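Local coordinates for vacuolar protein sorting-associated protein IST1 (Saccharomyces cerevisiae, PDB 3GGY) that regulates the recruitment of the ATPase VPS4 to ESCRT-III during a late step of cargo sorting into the intralumenal vesicles of multivesicular bodies, at residues Gln43-Thr47 with Asn48-Lys52; Glu175-Thr179 with Tyr180-Tyr184; Glu167-Asp170 with Leu171-Glu175; Ile155-Cys159 with Ser160-Pro164; Ile67-Leu70 with Glu71-Leu75. All coordinates share one frame; numbering follows the deposited sequence.

Contact 1. Residues Gln43-Thr47 with Asn48-Lys52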
loop_
_atom_site.group_PDB
_atom_site.type_symbol
_atom_site.label_atom_id
_atom_site.label_comp_id
_atom_site.label_asym_id
_atom_site.label_seq_id
_atom_site.Cartn_x
_atom_site.Cartn_y
_atom_site.Cartn_z
ATOM N N GLN A 43 3.247 -8.662 25.434
ATOM C CA GLN A 43 3.816 -9.802 26.145
ATOM C C GLN A 43 5.318 -9.613 26.353
ATOM O O GLN A 43 5.860 -10.010 27.382
ATOM C CB GLN A 43 3.532 -11.096 25.372
ATOM C CG GLN A 43 3.940 -12.379 26.088
ATOM C CD GLN A 43 3.354 -12.495 27.489
ATOM O OE1 GLN A 43 2.197 -12.148 27.725
ATOM N NE2 GLN A 43 4.153 -13.002 28.423
ATOM N N LEU A 44 5.991 -9.014 25.374
ATOM C CA LEU A 44 7.419 -8.750 25.491
ATOM C C LEU A 44 7.654 -7.748 26.613
ATOM O O LEU A 44 8.619 -7.868 27.369
ATOM C CB LEU A 44 7.979 -8.193 24.178
ATOM C CG LEU A 44 8.088 -9.189 23.022
ATOM C CD1 LEU A 44 8.391 -8.448 21.723
ATOM C CD2 LEU A 44 9.178 -10.200 23.334
ATOM N N LEU A 45 6.764 -6.766 26.731
ATOM C CA LEU A 45 6.898 -5.762 27.778
ATOM C C LEU A 45 6.710 -6.394 29.151
ATOM O O LEU A 45 7.470 -6.111 30.076
ATOM C CB LEU A 45 5.882 -4.632 27.580
ATOM C CG LEU A 45 6.069 -3.775 26.321
ATOM C CD1 LEU A 45 4.896 -2.817 26.172
ATOM C CD2 LEU A 45 7.388 -3.017 26.400
ATOM N N LEU A 46 5.699 -7.250 29.277
ATOM C CA LEU A 46 5.423 -7.914 30.547
ATOM C C LEU A 46 6.599 -8.764 31.013
ATOM O O LEU A 46 6.770 -8.988 32.218
ATOM C CB LEU A 46 4.181 -8.806 30.435
ATOM C CG LEU A 46 2.837 -8.121 30.171
ATOM C CD1 LEU A 46 1.735 -9.173 30.146
ATOM C CD2 LEU A 46 2.556 -7.083 31.255
ATOM N N THR A 47 7.404 -9.236 30.063
ATOM C CA THR A 47 8.556 -10.070 30.387
ATOM C C THR A 47 9.908 -9.358 30.322
ATOM O O THR A 47 10.952 -9.998 30.198
ATOM C CB THR A 47 8.603 -11.342 29.496
ATOM O OG1 THR A 47 8.531 -10.979 28.110
ATOM C CG2 THR A 47 7.445 -12.255 29.832
ATOM N N ASN A 48 9.873 -8.031 30.400
ATOM C CA ASN A 48 11.078 -7.209 30.409
ATOM C C ASN A 48 11.981 -7.287 29.181
ATOM O O ASN A 48 13.176 -7.015 29.280
ATOM C CB ASN A 48 11.907 -7.542 31.656
ATOM C CG ASN A 48 11.116 -7.383 32.949
ATOM O OD1 ASN A 48 11.465 -7.967 33.976
ATOM N ND2 ASN A 48 10.056 -6.585 32.907
ATOM N N LYS A 49 11.422 -7.652 28.029
ATOM C CA LYS A 49 12.210 -7.744 26.801
ATOM C C LYS A 49 12.053 -6.436 26.030
ATOM O O LYS A 49 11.417 -6.385 24.978
ATOM C CB LYS A 49 11.735 -8.930 25.962
ATOM C CG LYS A 49 11.897 -10.275 26.669
ATOM C CD LYS A 49 11.365 -11.422 25.822
ATOM C CE LYS A 49 11.569 -12.764 26.507
ATOM N NZ LYS A 49 11.032 -13.889 25.690
ATOM N N GLU A 50 12.651 -5.379 26.572
ATOM C CA GLU A 50 12.578 -4.041 25.991
ATOM C C GLU A 50 13.122 -3.910 24.576
ATOM O O GLU A 50 12.467 -3.357 23.698
ATOM C CB GLU A 50 13.289 -3.057 26.923
ATOM C CG GLU A 50 12.756 -3.138 28.353
ATOM C CD GLU A 50 11.273 -2.806 28.447
ATOM O OE1 GLU A 50 10.511 -3.168 27.522
ATOM O OE2 GLU A 50 10.859 -2.189 29.453
ATOM N N GLN A 51 14.323 -4.426 24.359
ATOM C CA GLN A 51 14.957 -4.360 23.051
ATOM C C GLN A 51 14.085 -5.020 21.982
ATOM O O GLN A 51 13.831 -4.436 20.931
ATOM C CB GLN A 51 16.336 -5.034 23.109
ATOM C CG GLN A 51 17.139 -4.935 21.829
ATOM C CD GLN A 51 18.568 -5.417 22.000
ATOM O OE1 GLN A 51 18.949 -5.921 23.069
ATOM N NE2 GLN A 51 19.372 -5.265 20.946
ATOM N N LYS A 52 13.639 -6.242 22.250
ATOM C CA LYS A 52 12.802 -6.968 21.302
ATOM C C LYS A 52 11.479 -6.239 21.060
ATOM O O LYS A 52 10.998 -6.170 19.930
ATOM C CB LYS A 52 12.546 -8.386 21.816
ATOM C CG LYS A 52 13.827 -9.125 22.154
ATOM C CD LYS A 52 13.577 -10.507 22.728
ATOM C CE LYS A 52 13.099 -11.484 21.674
ATOM N NZ LYS A 52 13.027 -12.864 22.232
HETATM O O HOH W 1 8.520 -13.226 26.689
#
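L44 meets the start of the next helix. L44 CB lies 4.0 Å from K49 O; beyond CG the branches part, CD1 reaching the backbone of K52, with K52 C at 3.9 Å, and CD2 resting on the K49 chain, 3.5 Å from K49 CD. The K49 chain is extended and crosses the leucine at about a right angle, so its methylenes cover CD2 while the ammonium runs on to a water, which K49 NZ and T47 OG1 share. On the backbone a Schellman motif ends the helix: K49 N bonds to L44 O (2.9 Å) and N48 N to L45 O (3.1 Å), with N48 at positive phi, a conformation asparagine tolerates well. Cutting L44 back to an alanine would probably strip the K49 methylenes of the CD2 they rest on and open a gap beside K52. The whole forms the hairpin turn between helices 8-46 and 50-82, with L44 and L45 also packing on A53 and L45 touching S190, in the loop after helix 184-188.

Contact 2. Residues Glu175-Thr179 with Tyr180-Tyr184; sequences EIAKT and YDVPY
A177 O accepts V182 N at 3.0 Å, the shortest sound bond across this helix end; the donor lies in the carbonyl plane, on a lone pair, with an N-H...O angle of 150°. Just before it, Y180 N bonds to I176 O at 3.1 Å, still in helical fashion, whereas D181 N reaches K178 O only weakly, at 3.4 Å. The Y180 ring folds back along the helix. T179 and Y180 lie side by side: T179 CG2 stands over one face of the Y180 ring, 3.7 Å from the centroid and 17° off the normal, a CH-pi contact offset toward the rim. T179 can offer that methyl because CG2 is set opposite the backbone N. I176 CG2 meets Y180 CD2 at 3.8 Å, while I176 O lies at the ring edge; the isoleucine also packs on R38 and V41 of helix 8-46, and the tyrosine on R39. A177 CB and V182 CB approach to 3.9 Å, a fit for small or branched apolar side chains. D181 takes positive phi and, being polar, suits the exposed bend. This is a Schellman motif, with D181 as C-prime residue and V182 as the apolar residue after it, ending helix 166-179.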
loop_
_atom_site.group_PDB
_atom_site.type_symbol
_atom_site.label_atom_id
_atom_site.label_comp_id
_atom_site.label_asym_id
_atom_site.label_seq_id
_atom_site.Cartn_x
_atom_site.Cartn_y
_atom_site.Cartn_z
ATOM N N GLU A 175 0.378 3.323 23.315
ATOM C CA GLU A 175 -0.960 2.940 22.882
ATOM C C GLU A 175 -1.167 1.435 23.063
ATOM O O GLU A 175 -2.260 0.988 23.398
ATOM C CB GLU A 175 -1.198 3.383 21.431
ATOM C CG GLU A 175 -0.956 4.884 21.250
ATOM C CD GLU A 175 -1.381 5.425 19.897
ATOM O OE1 GLU A 175 -1.288 4.689 18.893
ATOM O OE2 GLU A 175 -1.791 6.604 19.840
ATOM N N ILE A 176 -0.113 0.650 22.876
ATOM C CA ILE A 176 -0.234 -0.791 23.074
ATOM C C ILE A 176 -0.421 -1.051 24.573
ATOM O O ILE A 176 -1.167 -1.945 24.967
ATOM C CB ILE A 176 1.025 -1.536 22.571
ATOM C CG1 ILE A 176 1.079 -1.468 21.043
ATOM C CG2 ILE A 176 1.002 -2.998 23.023
ATOM C CD1 ILE A 176 2.377 -1.995 20.454
ATOM N N ALA A 177 0.249 -0.258 25.406
ATOM C CA ALA A 177 0.120 -0.430 26.851
ATOM C C ALA A 177 -1.311 -0.137 27.295
ATOM O O ALA A 177 -1.829 -0.790 28.201
ATOM C CB ALA A 177 1.098 0.478 27.577
ATOM N N LYS A 178 -1.957 0.839 26.665
ATOM C CA LYS A 178 -3.331 1.156 27.035
ATOM C C LYS A 178 -4.261 0.026 26.623
ATOM O O LYS A 178 -5.092 -0.430 27.409
ATOM C CB LYS A 178 -3.804 2.455 26.383
ATOM C CG LYS A 178 -5.219 2.834 26.830
ATOM C CD LYS A 178 -5.666 4.174 26.304
ATOM C CE LYS A 178 -7.033 4.530 26.864
ATOM N NZ LYS A 178 -7.485 5.862 26.396
ATOM N N THR A 179 -4.110 -0.440 25.388
ATOM C CA THR A 179 -4.948 -1.515 24.885
ATOM C C THR A 179 -4.899 -2.773 25.742
ATOM O O THR A 179 -5.933 -3.383 26.022
ATOM C CB THR A 179 -4.552 -1.908 23.439
ATOM O OG1 THR A 179 -4.779 -0.795 22.569
ATOM C CG2 THR A 179 -5.377 -3.092 22.955
ATOM N N TYR A 180 -3.702 -3.146 26.174
ATOM C CA TYR A 180 -3.524 -4.364 26.948
ATOM C C TYR A 180 -3.300 -4.219 28.448
ATOM O O TYR A 180 -2.866 -5.167 29.101
ATOM C CB TYR A 180 -2.391 -5.172 26.323
ATOM C CG TYR A 180 -2.713 -5.576 24.907
ATOM C CD1 TYR A 180 -3.610 -6.611 24.649
ATOM C CD2 TYR A 180 -2.188 -4.873 23.824
ATOM C CE1 TYR A 180 -3.983 -6.932 23.350
ATOM C CE2 TYR A 180 -2.557 -5.185 22.519
ATOM C CZ TYR A 180 -3.457 -6.213 22.291
ATOM O OH TYR A 180 -3.855 -6.508 21.006
ATOM N N ASP A 181 -3.618 -3.048 28.992
ATOM C CA ASP A 181 -3.456 -2.786 30.423
ATOM C C ASP A 181 -2.080 -3.159 30.961
ATOM O O ASP A 181 -1.968 -3.699 32.061
ATOM C CB ASP A 181 -4.521 -3.544 31.227
ATOM C CG ASP A 181 -5.929 -3.178 30.820
ATOM O OD1 ASP A 181 -6.243 -1.971 30.789
ATOM O OD2 ASP A 181 -6.723 -4.099 30.534
ATOM N N VAL A 182 -1.032 -2.868 30.196
ATOM C CA VAL A 182 0.327 -3.182 30.625
ATOM C C VAL A 182 0.690 -2.321 31.829
ATOM O O VAL A 182 0.516 -1.106 31.801
ATOM C CB VAL A 182 1.340 -2.909 29.494
ATOM C CG1 VAL A 182 2.768 -3.026 30.018
ATOM C CG2 VAL A 182 1.112 -3.889 28.358
ATOM N N PRO A 183 1.209 -2.939 32.901
ATOM C CA PRO A 183 1.577 -2.170 34.094
ATOM C C PRO A 183 2.521 -1.006 33.790
ATOM O O PRO A 183 3.403 -1.103 32.936
ATOM C CB PRO A 183 2.226 -3.219 34.998
ATOM C CG PRO A 183 1.534 -4.477 34.607
ATOM C CD PRO A 183 1.502 -4.369 33.093
ATOM N N TYR A 184 2.335 0.091 34.513
ATOM C CA TYR A 184 3.147 1.286 34.345
ATOM C C TYR A 184 4.644 1.007 34.301
ATOM O O TYR A 184 5.337 1.455 33.388
ATOM C CB TYR A 184 2.877 2.269 35.492
ATOM C CG TYR A 184 3.643 3.568 35.379
ATOM C CD1 TYR A 184 3.225 4.574 34.506
ATOM C CD2 TYR A 184 4.795 3.792 36.136
ATOM C CE1 TYR A 184 3.930 5.766 34.388
ATOM C CE2 TYR A 184 5.510 4.986 36.023
ATOM C CZ TYR A 184 5.070 5.966 35.147
ATOM O OH TYR A 184 5.772 7.142 35.019
#

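Contact 3. Residues Glu167-Asp170 with Leu171-Glu175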
loop_
_atom_site.group_PDB
_atom_site.type_symbol
_atom_site.label_atom_id
_atom_site.label_comp_id
_atom_site.label_asym_id
_atom_site.label_seq_id
_atom_site.Cartn_x
_atom_site.Cartn_y
_atom_site.Cartn_z
ATOM N N GLU A 167 10.129 8.954 18.739
ATOM C CA GLU A 167 8.905 9.533 19.283
ATOM C C GLU A 167 7.690 8.702 18.877
ATOM O O GLU A 167 6.767 8.510 19.671
ATOM C CB GLU A 167 8.726 10.975 18.798
ATOM C CG GLU A 167 9.928 11.877 19.044
ATOM C CD GLU A 167 10.994 11.741 17.971
ATOM O OE1 GLU A 167 10.707 12.090 16.808
ATOM O OE2 GLU A 167 12.114 11.288 18.286
ATOM N N LEU A 168 7.691 8.213 17.639
ATOM C CA LEU A 168 6.581 7.403 17.144
ATOM C C LEU A 168 6.606 6.011 17.764
ATOM O O LEU A 168 5.559 5.436 18.050
ATOM C CB LEU A 168 6.631 7.297 15.617
ATOM C CG LEU A 168 5.486 6.509 14.972
ATOM C CD1 LEU A 168 4.153 7.127 15.345
ATOM C CD2 LEU A 168 5.661 6.500 13.467
ATOM N N VAL A 169 7.803 5.462 17.960
ATOM C CA VAL A 169 7.919 4.151 18.576
ATOM C C VAL A 169 7.380 4.257 20.001
ATOM O O VAL A 169 6.626 3.390 20.450
ATOM C CB VAL A 169 9.383 3.668 18.617
ATOM C CG1 VAL A 169 9.490 2.375 19.416
ATOM C CG2 VAL A 169 9.886 3.442 17.203
ATOM N N ASP A 170 7.758 5.323 20.705
ATOM C CA ASP A 170 7.287 5.521 22.073
ATOM C C ASP A 170 5.773 5.655 22.098
ATOM O O ASP A 170 5.110 5.140 22.997
ATOM C CB ASP A 170 7.902 6.777 22.702
ATOM C CG ASP A 170 9.369 6.607 23.028
ATOM O OD1 ASP A 170 9.829 5.448 23.130
ATOM O OD2 ASP A 170 10.060 7.637 23.195
ATOM N N LEU A 171 5.226 6.350 21.105
ATOM C CA LEU A 171 3.787 6.536 21.033
ATOM C C LEU A 171 3.105 5.183 20.846
ATOM O O LEU A 171 2.099 4.899 21.489
ATOM C CB LEU A 171 3.423 7.474 19.877
ATOM C CG LEU A 171 1.929 7.757 19.703
ATOM C CD1 LEU A 171 1.384 8.406 20.966
ATOM C CD2 LEU A 171 1.714 8.673 18.501
ATOM N N TYR A 172 3.654 4.345 19.968
ATOM C CA TYR A 172 3.079 3.020 19.743
ATOM C C TYR A 172 3.121 2.175 21.018
ATOM O O TYR A 172 2.169 1.456 21.337
ATOM C CB TYR A 172 3.837 2.287 18.632
ATOM C CG TYR A 172 3.154 2.340 17.286
ATOM C CD1 TYR A 172 2.902 3.558 16.654
ATOM C CD2 TYR A 172 2.749 1.167 16.643
ATOM C CE1 TYR A 172 2.262 3.606 15.414
ATOM C CE2 TYR A 172 2.110 1.206 15.402
ATOM C CZ TYR A 172 1.870 2.426 14.797
ATOM O OH TYR A 172 1.225 2.466 13.584
ATOM N N LEU A 173 4.230 2.253 21.741
ATOM C CA LEU A 173 4.367 1.492 22.975
ATOM C C LEU A 173 3.294 1.925 23.973
ATOM O O LEU A 173 2.665 1.088 24.619
ATOM C CB LEU A 173 5.761 1.699 23.572
ATOM C CG LEU A 173 6.886 1.029 22.782
ATOM C CD1 LEU A 173 8.241 1.546 23.240
ATOM C CD2 LEU A 173 6.787 -0.478 22.954
ATOM N N LYS A 174 3.084 3.232 24.089
ATOM C CA LYS A 174 2.084 3.754 25.010
ATOM C C LYS A 174 0.668 3.341 24.613
ATOM O O LYS A 174 -0.160 3.034 25.473
ATOM C CB LYS A 174 2.175 5.281 25.083
ATOM C CG LYS A 174 3.483 5.789 25.666
ATOM C CD LYS A 174 3.512 7.304 25.715
ATOM C CE LYS A 174 4.848 7.811 26.233
ATOM N NZ LYS A 174 4.894 9.304 26.275
ATOM N N GLU A 175 0.378 3.323 23.315
ATOM C CA GLU A 175 -0.960 2.940 22.882
ATOM C C GLU A 175 -1.167 1.435 23.063
ATOM O O GLU A 175 -2.260 0.988 23.398
ATOM C CB GLU A 175 -1.198 3.383 21.431
ATOM C CG GLU A 175 -0.956 4.884 21.250
ATOM C CD GLU A 175 -1.381 5.425 19.897
ATOM O OE1 GLU A 175 -1.288 4.689 18.893
ATOM O OE2 GLU A 175 -1.791 6.604 19.840
#
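With CG opposite the backbone N (chi1 -178°), L168 sends its side chain alongside that of Y172, both pointing the same way, while the Y172 ring leaves its backbone at an unusual chi1 of -100°. Together these torsions bring L168 CD1 to 4.0 Å from Y172 CE1. An apolar leucine suits the flank of the ring, and the hydroxyl bonds to D64 of helix 50-82. On the buried flank V169 CG1 meets L173 CD1 at 4.1 Å, again side by side, and V57 touches V169, Y172 and L173. Replacing Y172 by an alanine would probably leave D64 without its hydroxyl partner and L168 CD1 without its aromatic neighbour. The backbone repeats regularly: Y172 N to L168 O and L173 N to V169 O are both 2.9 Å. K174 is extended on the outer side, its CG 3.2 Å from D170 O, and K174 NZ is 6.2 Å from D170 OD2, too far to pair. The arrangement is an amphipathic alpha-helix with i to i+4 packing, laid against helices 8-46 and 50-82.

Contact 4. Residues Ile155-Cys159 with Ser160-Pro164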
loop_
_atom_site.group_PDB
_atom_site.type_symbol
_atom_site.label_atom_id
_atom_site.label_comp_id
_atom_site.label_asym_id
_atom_site.label_seq_id
_atom_site.Cartn_x
_atom_site.Cartn_y
_atom_site.Cartn_z
ATOM N N ILE A 155 2.009 7.866 -2.136
ATOM C CA ILE A 155 2.287 6.495 -2.557
ATOM C C ILE A 155 3.788 6.195 -2.463
ATOM O O ILE A 155 4.196 5.133 -2.000
ATOM C CB ILE A 155 1.804 6.255 -4.009
ATOM C CG1 ILE A 155 0.272 6.304 -4.068
ATOM C CG2 ILE A 155 2.328 4.921 -4.526
ATOM C CD1 ILE A 155 -0.425 5.178 -3.307
ATOM N N ILE A 156 4.616 7.135 -2.895
ATOM C CA ILE A 156 6.054 6.914 -2.830
ATOM C C ILE A 156 6.502 6.726 -1.373
ATOM O O ILE A 156 7.347 5.885 -1.076
ATOM C CB ILE A 156 6.813 8.097 -3.455
ATOM C CG1 ILE A 156 6.507 8.160 -4.954
ATOM C CG2 ILE A 156 8.310 7.944 -3.214
ATOM C CD1 ILE A 156 7.051 9.383 -5.649
ATOM N N LYS A 157 5.902 7.493 -0.472
ATOM C CA LYS A 157 6.240 7.434 0.946
ATOM C C LYS A 157 5.767 6.167 1.644
ATOM O O LYS A 157 6.437 5.659 2.537
ATOM C CB LYS A 157 5.662 8.654 1.669
ATOM C CG LYS A 157 6.199 9.986 1.157
ATOM C CD LYS A 157 7.707 10.090 1.340
ATOM C CE LYS A 157 8.103 10.020 2.809
ATOM N NZ LYS A 157 9.579 10.092 2.991
ATOM N N LYS A 158 4.611 5.658 1.244
ATOM C CA LYS A 158 4.102 4.451 1.868
ATOM C C LYS A 158 4.798 3.215 1.315
ATOM O O LYS A 158 4.820 2.175 1.964
ATOM C CB LYS A 158 2.588 4.358 1.682
ATOM C CG LYS A 158 1.850 5.523 2.331
ATOM C CD LYS A 158 0.369 5.241 2.499
ATOM C CE LYS A 158 -0.321 6.402 3.194
ATOM N NZ LYS A 158 0.278 6.696 4.527
ATOM N N CYS A 159 5.371 3.324 0.118
ATOM C CA CYS A 159 6.089 2.193 -0.459
ATOM C C CYS A 159 7.473 2.140 0.168
ATOM O O CYS A 159 8.032 1.067 0.380
ATOM C CB CYS A 159 6.229 2.344 -1.975
ATOM S SG CYS A 159 4.731 1.959 -2.888
ATOM N N SER A 160 8.017 3.315 0.469
ATOM C CA SER A 160 9.336 3.409 1.076
ATOM C C SER A 160 9.311 4.405 2.226
ATOM O O SER A 160 9.844 5.509 2.114
ATOM C CB SER A 160 10.357 3.850 0.030
ATOM O OG SER A 160 10.326 2.986 -1.095
ATOM N N PRO A 161 8.686 4.029 3.350
ATOM C CA PRO A 161 8.615 4.930 4.504
ATOM C C PRO A 161 9.978 5.203 5.127
ATOM O O PRO A 161 10.859 4.341 5.131
ATOM C CB PRO A 161 7.662 4.202 5.454
ATOM C CG PRO A 161 7.874 2.753 5.107
ATOM C CD PRO A 161 7.938 2.785 3.602
ATOM N N SER A 162 10.153 6.416 5.639
ATOM C CA SER A 162 11.407 6.800 6.275
ATOM C C SER A 162 11.525 6.084 7.616
ATOM O O SER A 162 10.535 5.559 8.136
ATOM C CB SER A 162 11.455 8.316 6.475
ATOM O OG SER A 162 10.332 8.772 7.211
ATOM N N VAL A 163 12.734 6.052 8.169
ATOM C CA VAL A 163 12.963 5.386 9.448
ATOM C C VAL A 163 12.044 5.952 10.522
ATOM O O VAL A 163 11.909 7.168 10.659
ATOM C CB VAL A 163 14.425 5.553 9.908
ATOM C CG1 VAL A 163 14.645 4.818 11.225
ATOM C CG2 VAL A 163 15.367 5.012 8.841
ATOM N N PRO A 164 11.388 5.073 11.295
ATOM C CA PRO A 164 10.494 5.567 12.342
ATOM C C PRO A 164 11.298 6.292 13.408
ATOM O O PRO A 164 12.322 5.785 13.868
ATOM C CB PRO A 164 9.853 4.290 12.890
ATOM C CG PRO A 164 9.940 3.334 11.739
ATOM C CD PRO A 164 11.316 3.607 11.202
HETATM O O HOH W 2 8.853 4.600 -2.788
#
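P161 sits close against the last helical turn, its CD 3.4 Å from K157 O and its CB 3.5 Å from the same oxygen. Because its nitrogen carries no hydrogen, proline approaches that carbonyl without bonding it, which suits a residue that ends a helix. Just before it, S160 N makes the final helical bond, to I156 O at 3.1 Å with an N-H...O angle of 145°. The inner side is packed: P161 touches H62 and I65 of helix 50-82, and C159, a small residue that fits a buried place, packs on F118 and Y114. The outer side is looser. K157 curls toward the loop, yet its NZ comes no nearer to S162 CB than 4.3 Å. Separately, at the helix end, a water is held by I156 O at 2.6 Å and by S160 OG at 2.8 Å; the serine hydroxyl is set beside its own backbone N (chi1 -55°). The chemistry implies a helix stopped by a residue unable to donate: P161 denies K157 O its helical donor, while I156 O keeps S160 N and adds a water.

Contact 5. Residues Ile67-Leu70 with Glu71-Leu75; sequences IELL and EILEL
The E71 carboxylate is the flat group that crosses to the earlier turn, which its oxygens reach: E71 OE1 lies 3.6 Å from E68 CA and E71 OE2 4.0 Å from I67 CG2. Its chain is extended beyond CG, which sits beside the backbone N (chi1 -58°), so that E71 CG passes 3.1 Å from I67 O and the carboxylate lies back along the helix. On another flank L69 CG meets L73 CD1 at 4.0 Å; branched leucines fill this buried side, where I155 and C159 cover L69 while L112 and A115 cover L73. The backbone bond beneath them, L73 N to L69 O, is 2.9 Å and nearly straight at 164°. I72 runs past E68 O, with CG1 at 3.3 Å, and touches K154 and K158. E68 OE2 and E71 OE1 stay 5.6 Å apart. E68 pairs with K158; E74 forms a salt bridge with R24 and a hydrogen bond with Q27. These partners would probably offset the charge of E68 and E74, so the helix can carry acids while L69, L70 and L73 stay buried.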
loop_
_atom_site.group_PDB
_atom_site.type_symbol
_atom_site.label_atom_id
_atom_site.label_comp_id
_atom_site.label_asym_id
_atom_site.label_seq_id
_atom_site.Cartn_x
_atom_site.Cartn_y
_atom_site.Cartn_z
ATOM N N ILE A 67 -0.503 -1.376 5.282
ATOM C CA ILE A 67 -1.941 -1.612 5.213
ATOM C C ILE A 67 -2.621 -0.369 4.636
ATOM O O ILE A 67 -3.548 -0.479 3.841
ATOM C CB ILE A 67 -2.521 -1.927 6.610
ATOM C CG1 ILE A 67 -2.091 -3.334 7.035
ATOM C CG2 ILE A 67 -4.040 -1.812 6.582
ATOM C CD1 ILE A 67 -2.303 -3.621 8.508
ATOM N N GLU A 68 -2.148 0.815 5.027
ATOM C CA GLU A 68 -2.709 2.058 4.509
ATOM C C GLU A 68 -2.486 2.110 2.996
ATOM O O GLU A 68 -3.349 2.566 2.247
ATOM C CB GLU A 68 -2.037 3.261 5.165
ATOM C CG GLU A 68 -2.211 3.304 6.672
ATOM C CD GLU A 68 -1.604 4.547 7.295
ATOM O OE1 GLU A 68 -0.435 4.862 6.981
ATOM O OE2 GLU A 68 -2.295 5.204 8.103
ATOM N N LEU A 69 -1.320 1.652 2.547
ATOM C CA LEU A 69 -1.026 1.644 1.114
ATOM C C LEU A 69 -2.055 0.777 0.406
ATOM O O LEU A 69 -2.628 1.178 -0.605
ATOM C CB LEU A 69 0.383 1.090 0.843
ATOM C CG LEU A 69 0.779 0.799 -0.614
ATOM C CD1 LEU A 69 0.798 2.088 -1.426
ATOM C CD2 LEU A 69 2.164 0.127 -0.645
ATOM N N LEU A 70 -2.293 -0.418 0.940
ATOM C CA LEU A 70 -3.263 -1.335 0.345
ATOM C C LEU A 70 -4.656 -0.717 0.262
ATOM O O LEU A 70 -5.371 -0.936 -0.712
ATOM C CB LEU A 70 -3.328 -2.641 1.144
ATOM C CG LEU A 70 -2.032 -3.451 1.225
ATOM C CD1 LEU A 70 -2.289 -4.749 1.999
ATOM C CD2 LEU A 70 -1.531 -3.768 -0.174
ATOM N N GLU A 71 -5.044 0.048 1.279
ATOM C CA GLU A 71 -6.361 0.682 1.280
ATOM C C GLU A 71 -6.462 1.693 0.142
ATOM O O GLU A 71 -7.479 1.768 -0.550
ATOM C CB GLU A 71 -6.610 1.380 2.618
ATOM C CG GLU A 71 -6.510 0.437 3.811
ATOM C CD GLU A 71 -6.667 1.141 5.146
ATOM O OE1 GLU A 71 -6.184 2.286 5.277
ATOM O OE2 GLU A 71 -7.260 0.540 6.069
ATOM N N ILE A 72 -5.400 2.463 -0.055
ATOM C CA ILE A 72 -5.386 3.459 -1.115
ATOM C C ILE A 72 -5.397 2.779 -2.490
ATOM O O ILE A 72 -6.119 3.194 -3.401
ATOM C CB ILE A 72 -4.140 4.365 -0.994
ATOM C CG1 ILE A 72 -4.156 5.085 0.355
ATOM C CG2 ILE A 72 -4.106 5.359 -2.152
ATOM C CD1 ILE A 72 -2.841 5.748 0.724
ATOM N N LEU A 73 -4.607 1.723 -2.644
ATOM C CA LEU A 73 -4.560 1.032 -3.925
ATOM C C LEU A 73 -5.918 0.425 -4.271
ATOM O O LEU A 73 -6.309 0.383 -5.442
ATOM C CB LEU A 73 -3.474 -0.051 -3.910
ATOM C CG LEU A 73 -2.039 0.456 -3.728
ATOM C CD1 LEU A 73 -1.089 -0.745 -3.741
ATOM C CD2 LEU A 73 -1.675 1.451 -4.840
ATOM N N GLU A 74 -6.641 -0.037 -3.253
ATOM C CA GLU A 74 -7.959 -0.623 -3.465
ATOM C C GLU A 74 -8.864 0.445 -4.063
ATOM O O GLU A 74 -9.603 0.182 -5.008
ATOM C CB GLU A 74 -8.565 -1.105 -2.144
ATOM C CG GLU A 74 -9.917 -1.797 -2.316
ATOM C CD GLU A 74 -10.725 -1.871 -1.029
ATOM O OE1 GLU A 74 -10.119 -1.959 0.060
ATOM O OE2 GLU A 74 -11.973 -1.852 -1.112
ATOM N N LEU A 75 -8.806 1.649 -3.499
ATOM C CA LEU A 75 -9.615 2.754 -3.989
ATOM C C LEU A 75 -9.246 3.108 -5.421
ATOM O O LEU A 75 -10.123 3.391 -6.230
ATOM C CB LEU A 75 -9.464 3.985 -3.089
ATOM C CG LEU A 75 -10.123 3.901 -1.713
ATOM C CD1 LEU A 75 -10.110 5.287 -1.089
ATOM C CD2 LEU A 75 -11.559 3.395 -1.840
#

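Overall arrangement
All five contacts are local and lie in the ESCRT-III-like N-terminal domain, but they differ by place. Contacts 1 and 4 are surface contacts; 2, 3 and 5 are partly buried. Contact 5, near the middle of the chain, packs leucines along helix 50-82, whose start belongs to contact 1, and contact 4 joins it through the K158-E68 salt bridge and the packing of I155 on L69 and I72. Contacts 1, 2 and 3 gather at the far end of the bundle. Contacts 2 and 3 share helix 166-179, and contact 2 touches contact 1 where L46 meets P183. Contacts 1 and 2 close helices with Schellman motifs, contact 4 with proline; contacts 3 and 5 are uninterrupted helix with apolar residues turned to neighbouring helices.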